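Local coordinates for protein disulfide oxidoreductase (Xylella fastidiosa, PDB 2REM) that probably catalyses thiol-disulfide exchange in the periplasm, as a DsbA-type oxidoreductase of the thioredoxin family, at residues Gly68-Pro73 against Pro105-Gly110. Sequence-based numbering, arbitrary orientation.
Sequences GGVWDP and PIQNVG
Val70 packs on two side chains of the 105-110 loop. Its CB meets the gamma methyl CG2 of Ile106 at 3.7 Å. Its own CG2 lies beside the same methyl, at 3.9 Å. The Ile106 methyl stands anti to the backbone N, which turns it to Val70. The other branch of Val70 touches the amide of Gln107. With chi1 at -61°, CG1 stands beside the backbone N of Val70 and reaches Gln107 OE1 at 3.4 Å. Gln107 starts out away from Val70, but its chain bends at chi2 (-61°) and brings the amide back to this methyl.

A second apolar contact lies further along. CB of the Pro73 ring meets Val109 CG1 at 3.6 Å. Val109 is buried and also touches Leu114 of helix 111-119. Between the two contacts one water gives a hydrogen bond to each of two carbonyls, Val70 O (2.9 Å) and Ile106 O (2.7 Å).

Both segments carry turns. Gly68 to Trp71 form a type II' turn, and Gly68 N gives a hydrogen bond to Asp72 OD1 at 2.8 Å, tilted 42° out of the carboxylate plane. Ile106 to Val109 form a type II turn, followed by Gly110 at the N-cap position of helix 111-119. The contact thus joins the start of helix 71-83 to the loop between helices 87-101 and 111-119, within the helical part inserted in the thioredoxin fold. Its chemistry is aliphatic packing near the surface, with one amide laid against a methyl. The water supplies the polar link by bridging two backbone carbonyls that cannot bond to each other.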
loop_
_atom_site.group_PDB
_atom_site.type_symbol
_atom_site.label_atom_id
_atom_site.label_comp_id
_atom_site.label_asym_id
_atom_site.label_seq_id
_atom_site.Cartn_x
_atom_site.Cartn_y
_atom_site.Cartn_z
ATOM N N GLY A 68 -9.056 7.473 7.796
ATOM C CA GLY A 68 -10.188 7.691 8.669
ATOM C C GLY A 68 -11.386 6.912 8.160
ATOM O O GLY A 68 -11.304 6.241 7.129
ATOM N N GLY A 69 -12.495 7.008 8.881
ATOM C CA GLY A 69 -13.730 6.339 8.489
ATOM C C GLY A 69 -13.544 4.886 8.070
ATOM O O GLY A 69 -12.916 4.083 8.780
ATOM N N VAL A 70 -14.093 4.546 6.902
ATOM C CA VAL A 70 -14.119 3.160 6.442
ATOM C C VAL A 70 -12.737 2.618 6.117
ATOM O O VAL A 70 -12.531 1.411 6.113
ATOM C CB VAL A 70 -15.062 2.950 5.212
ATOM C CG1 VAL A 70 -16.508 3.316 5.570
ATOM C CG2 VAL A 70 -14.572 3.740 3.994
ATOM N N TRP A 71 -11.793 3.510 5.812
ATOM C CA TRP A 71 -10.454 3.088 5.425
ATOM C C TRP A 71 -9.757 2.360 6.565
ATOM O O TRP A 71 -8.989 1.438 6.332
ATOM C CB TRP A 71 -9.617 4.314 5.050
ATOM C CG TRP A 71 -10.163 5.096 3.884
ATOM C CD1 TRP A 71 -11.174 6.025 3.890
ATOM C CD2 TRP A 71 -9.718 4.993 2.533
ATOM N NE1 TRP A 71 -11.355 6.537 2.613
ATOM C CE2 TRP A 71 -10.476 5.907 1.765
ATOM C CE3 TRP A 71 -8.722 4.235 1.898
ATOM C CZ2 TRP A 71 -10.274 6.072 0.394
ATOM C CZ3 TRP A 71 -8.522 4.408 0.547
ATOM C CH2 TRP A 71 -9.296 5.313 -0.192
ATOM N N ASP A 72 -10.006 2.806 7.796
ATOM C CA ASP A 72 -9.144 2.409 8.919
ATOM C C ASP A 72 -9.254 0.940 9.304
ATOM O O ASP A 72 -8.226 0.301 9.466
ATOM C CB ASP A 72 -9.332 3.327 10.130
ATOM C CG ASP A 72 -8.742 4.696 9.909
ATOM O OD1 ASP A 72 -8.235 4.979 8.807
ATOM O OD2 ASP A 72 -8.777 5.495 10.857
ATOM N N PRO A 73 -10.488 0.394 9.442
ATOM C CA PRO A 73 -10.602 -1.041 9.670
ATOM C C PRO A 73 -9.866 -1.866 8.626
ATOM O O PRO A 73 -9.228 -2.882 8.959
ATOM C CB PRO A 73 -12.116 -1.297 9.581
ATOM C CG PRO A 73 -12.732 -0.040 10.010
ATOM C CD PRO A 73 -11.820 1.047 9.463
ATOM N N PRO A 105 -18.202 -6.484 3.804
ATOM C CA PRO A 105 -18.802 -5.153 3.658
ATOM C C PRO A 105 -17.778 -4.028 3.865
ATOM O O PRO A 105 -16.784 -4.201 4.566
ATOM C CB PRO A 105 -19.856 -5.127 4.762
ATOM C CG PRO A 105 -19.265 -6.006 5.857
ATOM C CD PRO A 105 -18.500 -7.097 5.113
ATOM N N ILE A 106 -17.995 -2.887 3.234
ATOM C CA ILE A 106 -17.153 -1.724 3.509
ATOM C C ILE A 106 -17.666 -1.058 4.797
ATOM O O ILE A 106 -16.913 -0.862 5.760
ATOM C CB ILE A 106 -17.100 -0.761 2.309
ATOM C CG1 ILE A 106 -16.230 -1.364 1.198
ATOM C CG2 ILE A 106 -16.519 0.603 2.720
ATOM C CD1 ILE A 106 -16.365 -0.682 -0.150
ATOM N N GLN A 107 -18.965 -0.778 4.832
ATOM C CA GLN A 107 -19.557 -0.081 5.960
ATOM C C GLN A 107 -19.638 -0.984 7.171
ATOM O O GLN A 107 -20.037 -2.140 7.063
ATOM C CB GLN A 107 -20.940 0.473 5.601
ATOM C CG GLN A 107 -20.921 1.426 4.398
ATOM C CD GLN A 107 -20.068 2.675 4.615
ATOM O OE1 GLN A 107 -19.317 3.094 3.726
ATOM N NE2 GLN A 107 -20.191 3.283 5.792
ATOM N N ASN A 108 -19.193 -0.442 8.305
ATOM C CA ASN A 108 -19.324 -1.061 9.623
ATOM C C ASN A 108 -18.703 -2.438 9.693
ATOM O O ASN A 108 -19.128 -3.271 10.492
ATOM C CB ASN A 108 -20.784 -1.133 10.074
ATOM C CG ASN A 108 -21.443 0.235 10.168
ATOM O OD1 ASN A 108 -20.820 1.233 10.575
ATOM N ND2 ASN A 108 -22.707 0.291 9.777
ATOM N N VAL A 109 -17.708 -2.681 8.846
ATOM C CA VAL A 109 -16.979 -3.931 8.929
ATOM C C VAL A 109 -16.277 -3.991 10.280
ATOM O O VAL A 109 -15.798 -2.980 10.805
ATOM C CB VAL A 109 -15.935 -4.081 7.799
ATOM C CG1 VAL A 109 -14.699 -3.273 8.115
ATOM C CG2 VAL A 109 -15.600 -5.553 7.591
ATOM N N GLY A 110 -16.231 -5.183 10.849
ATOM C CA GLY A 110 -15.557 -5.368 12.109
ATOM C C GLY A 110 -14.689 -6.609 12.129
ATOM O O GLY A 110 -14.669 -7.388 11.163
HETATM O O HOH W 1 -14.749 -0.121 7.251
#